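Local coordinates for inositol-1-monophosphatase (Thermotoga maritima, PDB 2P3N) that removes phosphate from inositol monophosphates and from fructose 1,6-bisphosphate in a magnesium-dependent hydrolysis, working as a homotetramer with broad substrate specificity, at the magnesium ion site and the interface of chains A and B. Numbering follows the deposited sequence. Chains: chain A/B, Inositol-1-monophosphatase.

Contact 1: the magnesium ion site. Residues chain A 42, 65-66, 79-84. With MG (magnesium ion), chain C.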
loop_
_atom_site.group_PDB
_atom_site.type_symbol
_atom_site.label_atom_id
_atom_site.label_comp_id
_atom_site.label_asym_id
_atom_site.label_seq_id
_atom_site.Cartn_x
_atom_site.Cartn_y
_atom_site.Cartn_z
ATOM N N ASP A 42 -10.323 20.865 2.404
ATOM C CA ASP A 42 -11.641 20.300 2.700
ATOM C C ASP A 42 -12.549 20.774 1.556
ATOM O O ASP A 42 -13.306 19.993 0.973
ATOM C CB ASP A 42 -12.195 20.846 4.029
ATOM C CG ASP A 42 -11.466 20.296 5.264
ATOM O OD1 ASP A 42 -12.060 19.479 6.005
ATOM O OD2 ASP A 42 -10.305 20.681 5.502
ATOM N N GLU A 65 -20.829 19.003 4.099
ATOM C CA GLU A 65 -20.392 19.665 5.317
ATOM C C GLU A 65 -20.032 21.122 5.107
ATOM O O GLU A 65 -20.655 22.014 5.666
ATOM C CB GLU A 65 -19.190 18.945 5.924
ATOM C CG GLU A 65 -18.482 19.792 6.952
ATOM C CD GLU A 65 -17.641 18.988 7.891
ATOM O OE1 GLU A 65 -16.921 18.089 7.408
ATOM O OE2 GLU A 65 -17.696 19.265 9.108
ATOM N N GLU A 66 -19.019 21.354 4.289
ATOM C CA GLU A 66 -18.548 22.693 4.026
ATOM C C GLU A 66 -19.463 23.558 3.163
ATOM O O GLU A 66 -19.158 23.810 1.999
ATOM C CB GLU A 66 -17.159 22.619 3.392
ATOM C CG GLU A 66 -16.011 22.811 4.370
ATOM C CD GLU A 66 -15.954 21.747 5.434
ATOM O OE1 GLU A 66 -15.652 20.587 5.094
ATOM O OE2 GLU A 66 -16.211 22.071 6.611
ATOM N N ASP A 79 -19.000 14.407 3.037
ATOM C CA ASP A 79 -18.089 14.921 4.036
ATOM C C ASP A 79 -16.745 14.862 3.315
ATOM O O ASP A 79 -16.142 13.793 3.180
ATOM C CB ASP A 79 -18.064 14.081 5.312
ATOM C CG ASP A 79 -17.281 14.768 6.432
ATOM O OD1 ASP A 79 -17.526 14.485 7.625
ATOM O OD2 ASP A 79 -16.411 15.600 6.110
ATOM N N PRO A 80 -16.281 16.016 2.803
ATOM C CA PRO A 80 -15.004 16.081 2.088
ATOM C C PRO A 80 -13.825 15.506 2.888
ATOM O O PRO A 80 -12.959 14.844 2.325
ATOM C CB PRO A 80 -14.862 17.577 1.775
ATOM C CG PRO A 80 -15.639 18.245 2.894
ATOM C CD PRO A 80 -16.856 17.365 2.979
ATOM N N ILE A 81 -13.780 15.764 4.191
ATOM C CA ILE A 81 -12.710 15.214 5.021
ATOM C C ILE A 81 -13.246 14.957 6.404
ATOM O O ILE A 81 -13.429 15.889 7.181
ATOM C CB ILE A 81 -11.489 16.160 5.187
ATOM C CG1 ILE A 81 -10.817 16.420 3.838
ATOM C CG2 ILE A 81 -10.490 15.517 6.141
ATOM C CD1 ILE A 81 -9.628 17.353 3.899
ATOM N N ASP A 82 -13.515 13.693 6.706
ATOM C CA ASP A 82 -14.011 13.343 8.026
ATOM C C ASP A 82 -12.776 13.046 8.874
ATOM O O ASP A 82 -12.159 11.994 8.748
ATOM C CB ASP A 82 -14.935 12.125 7.940
ATOM C CG ASP A 82 -15.551 11.760 9.283
ATOM O OD1 ASP A 82 -16.392 10.834 9.326
ATOM O OD2 ASP A 82 -15.195 12.394 10.298
ATOM N N GLY A 83 -12.404 13.992 9.724
ATOM C CA GLY A 83 -11.224 13.808 10.549
ATOM C C GLY A 83 -10.185 14.824 10.108
ATOM O O GLY A 83 -9.006 14.505 9.946
ATOM N N THR A 84 -10.638 16.061 9.918
ATOM C CA THR A 84 -9.782 17.154 9.476
ATOM C C THR A 84 -8.604 17.429 10.416
ATOM O O THR A 84 -7.525 17.848 9.969
ATOM C CB THR A 84 -10.607 18.448 9.290
ATOM O OG1 THR A 84 -11.706 18.188 8.401
ATOM C CG2 THR A 84 -9.741 19.551 8.704
HETATM MG MG MG C . -15.235 16.837 7.451
HETATM O O HOH W 1 -14.347 18.030 8.693
HETATM O O HOH W 2 -15.909 16.086 9.304
HETATM O O HOH W 3 -14.501 18.179 5.783
#

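Contact 2: the interface of chains A and B. Residues chain A 22, 90-92, 116; chain B 116, 118, 174, 183, 188.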
loop_
_atom_site.group_PDB
_atom_site.type_symbol
_atom_site.label_atom_id
_atom_site.label_comp_id
_atom_site.label_asym_id
_atom_site.label_seq_id
_atom_site.Cartn_x
_atom_site.Cartn_y
_atom_site.Cartn_z
ATOM N N TRP A 22 -1.764 15.810 2.939
ATOM C CA TRP A 22 -1.835 15.164 4.235
ATOM C C TRP A 22 -0.708 15.632 5.155
ATOM O O TRP A 22 0.461 15.619 4.774
ATOM C CB TRP A 22 -1.802 13.651 4.028
ATOM C CG TRP A 22 -1.976 12.845 5.261
ATOM C CD1 TRP A 22 -2.771 13.134 6.341
ATOM C CD2 TRP A 22 -1.359 11.590 5.541
ATOM N NE1 TRP A 22 -2.681 12.130 7.277
ATOM C CE2 TRP A 22 -1.821 11.170 6.810
ATOM C CE3 TRP A 22 -0.462 10.778 4.844
ATOM C CZ2 TRP A 22 -1.408 9.970 7.396
ATOM C CZ3 TRP A 22 -0.052 9.586 5.427
ATOM C CH2 TRP A 22 -0.524 9.194 6.690
ATOM N N GLY A 90 -1.302 14.846 10.385
ATOM C CA GLY A 90 -0.597 13.783 9.701
ATOM C C GLY A 90 -0.977 12.386 10.122
ATOM O O GLY A 90 -0.291 11.434 9.754
ATOM N N LEU A 91 -2.042 12.250 10.906
ATOM C CA LEU A 91 -2.495 10.925 11.313
ATOM C C LEU A 91 -3.303 10.324 10.178
ATOM O O LEU A 91 -4.088 11.016 9.525
ATOM C CB LEU A 91 -3.355 10.996 12.562
ATOM C CG LEU A 91 -2.545 11.215 13.833
ATOM C CD1 LEU A 91 -3.472 11.569 14.993
ATOM C CD2 LEU A 91 -1.742 9.962 14.120
ATOM N N PRO A 92 -3.121 9.019 9.927
ATOM C CA PRO A 92 -3.835 8.315 8.852
ATOM C C PRO A 92 -5.341 8.101 8.998
ATOM O O PRO A 92 -6.007 7.742 8.023
ATOM C CB PRO A 92 -3.069 6.997 8.738
ATOM C CG PRO A 92 -2.540 6.788 10.143
ATOM C CD PRO A 92 -2.080 8.163 10.530
ATOM N N LEU A 116 -4.897 4.817 4.318
ATOM C CA LEU A 116 -4.941 3.426 4.714
ATOM C C LEU A 116 -5.289 2.510 3.562
ATOM O O LEU A 116 -5.110 1.303 3.663
ATOM C CB LEU A 116 -5.972 3.223 5.833
ATOM C CG LEU A 116 -5.845 4.000 7.147
ATOM C CD1 LEU A 116 -6.963 3.566 8.086
ATOM C CD2 LEU A 116 -4.487 3.742 7.791
ATOM N N LEU B 116 -0.091 -0.754 8.141
ATOM C CA LEU B 116 0.020 0.644 7.720
ATOM C C LEU B 116 1.244 0.868 6.848
ATOM O O LEU B 116 1.391 1.933 6.275
ATOM C CB LEU B 116 0.130 1.574 8.927
ATOM C CG LEU B 116 -0.828 1.378 10.096
ATOM C CD1 LEU B 116 -0.395 2.309 11.205
ATOM C CD2 LEU B 116 -2.258 1.649 9.673
ATOM N N GLU B 118 4.246 1.299 7.742
ATOM C CA GLU B 118 5.033 2.354 8.358
ATOM C C GLU B 118 6.185 1.750 9.133
ATOM O O GLU B 118 5.998 0.838 9.935
ATOM C CB GLU B 118 4.163 3.178 9.303
ATOM C CG GLU B 118 3.048 3.946 8.631
ATOM C CD GLU B 118 2.168 4.666 9.631
ATOM O OE1 GLU B 118 1.222 5.372 9.202
ATOM O OE2 GLU B 118 2.431 4.519 10.850
ATOM N N LEU B 174 -4.907 5.289 20.346
ATOM C CA LEU B 174 -4.663 4.416 19.208
ATOM C C LEU B 174 -4.417 2.935 19.470
ATOM O O LEU B 174 -4.811 2.101 18.665
ATOM C CB LEU B 174 -3.528 5.005 18.381
ATOM C CG LEU B 174 -3.870 6.420 17.898
ATOM C CD1 LEU B 174 -2.781 6.908 16.968
ATOM C CD2 LEU B 174 -5.214 6.429 17.169
ATOM N N TYR B 183 5.090 8.176 16.734
ATOM C CA TYR B 183 4.308 9.251 16.131
ATOM C C TYR B 183 4.663 10.653 16.610
ATOM O O TYR B 183 4.545 11.611 15.842
ATOM C CB TYR B 183 2.809 9.009 16.321
ATOM C CG TYR B 183 2.203 8.094 15.269
ATOM C CD1 TYR B 183 2.919 7.734 14.125
ATOM C CD2 TYR B 183 0.905 7.589 15.418
ATOM C CE1 TYR B 183 2.356 6.885 13.157
ATOM C CE2 TYR B 183 0.335 6.748 14.463
ATOM C CZ TYR B 183 1.063 6.397 13.338
ATOM O OH TYR B 183 0.503 5.541 12.409
ATOM N N ARG B 188 3.302 13.607 14.182
ATOM C CA ARG B 188 1.893 13.323 13.941
ATOM C C ARG B 188 1.122 13.558 15.224
ATOM O O ARG B 188 -0.090 13.754 15.212
ATOM C CB ARG B 188 1.699 11.873 13.478
ATOM C CG ARG B 188 2.344 11.570 12.140
ATOM C CD ARG B 188 2.035 10.164 11.705
ATOM N NE ARG B 188 2.500 9.929 10.346
ATOM C CZ ARG B 188 2.162 8.875 9.613
ATOM N NH1 ARG B 188 1.349 7.945 10.117
ATOM N NH2 ARG B 188 2.633 8.759 8.372
#

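Contact 1: the magnesium ion site
The DPIDGT signature of the inositol monophosphatase family, residues A:Asp79 to A:Thr84, joins A:Glu65 around one near-octahedral Mg2+. Each carboxylate binds through one oxygen: A:Glu65 OE1 sits 2.1 Å from MG, and A:Asp79 OD2 2.2 Å. A:Asp79 has CG anti to its backbone N; chi1 -170° carries the carboxylate toward the metal, and the turn about chi2 presents OD2. The main-chain carbonyl A:Ile81 O is a further ligand, 2.1 Å from MG, roughly opposite A:Glu65 OE1.

The remaining sites are held by waters, and these differ in grip. Water 3, 2.3 Å from MG, is on the tight side: it reaches A:Asp42 OD1 at 2.8 Å and is also met by A:Glu66 OE1 and the backbone A:Ile81 N. Water 2 stands across the metal from it (164° at MG) on the looser side, where A:Asp79 OD1 touches it at 2.8 Å. Water 1 is opposite A:Asp79 OD2 (174° at MG) and lies 2.7 Å from A:Thr84 OG1. That hydroxyl donates to the syn lone pair of A:Asp42 OD1 over 2.7 Å, which would leave the hydroxyl oxygen able to accept from water 1. The metal and the Asp-Thr pair may therefore polarise water 1, which by family precedent would be the nucleophile. The site supplies the metal that drives phosphate ester hydrolysis.

Contact 2: the interface of chains A and B
B:Glu118 OE1 is the best-held polar atom, gripped, among the residues considered here, by a hydrogen bond that is also a salt bridge: B:Arg188 NH1 donates to it over 2.7 Å, bent to 150° at the hydrogen. The donor meets OE1 from above the carboxylate plane, whereas the acceptor lies near the guanidinium plane. The other carboxylate oxygen, B:Glu118 OE2, offers its syn lone pair to the phenol B:Tyr183 OH at 2.7 Å. Held at both oxygens, the extended B:Glu118 side chain fixes the arginine and the tyrosine from within chain B.

Across the interface the contacts are van der Waals, with no N or O of one chain in bonding reach of the other. Chain A hides 60 Å² of B:Arg188, the most for any residue in this patch. Its chain, extended from CG to NE, carries the guanidinium under A:Gly90 O, which stands 3.2 Å above the guanidinium plane toward the rim, not in line with an N-H; any attraction would be of charge and dipole. On the same face the rim of A:Trp22 leans in, CH2 3.6 Å from B:Arg188 NH2, with ring and guanidinium planes 59° apart, so the two cross obliquely instead of stacking. A:Trp22 has CG anti to its backbone N (chi1 -175°), and its ring is steadied by NE1 donating to A:Leu91 O at 2.9 Å, from above the carbonyl plane.

A:Pro92 crosses the arginine at about a right angle, its CD 3.5 Å from B:Arg188 NH1, and meets B:Tyr183 tip to tip. The CD2 branch of A:Leu91 touches the tyrosine ring at B:Tyr183 CD2, 3.8 Å away, and also lies against B:Arg188 CB. This patch belongs to a two-fold interface of the homotetramer. The two Leu116 side chains lie side by side, A:Leu116 CD2 3.6 Å from B:Leu116 CD2.

About 17 Å separates the C-alpha centres of contact 1 and contact 2, and no residue belongs to both. In chain A they are joined by helix 84-89: its first residue, A:Thr84, belongs to contact 1, and A:Gly90 to A:Pro92 of contact 2 follow directly after its last turn. On the other chain, B:Tyr183 sits in helix 177-186, whose first residue, B:Ala177, is a likely substrate-binding position. Association of subunits could thus help fix segments that lead to both active sites, although the structure alone does not show communication between them. Two-fold symmetry repeats the relation with the chains exchanged.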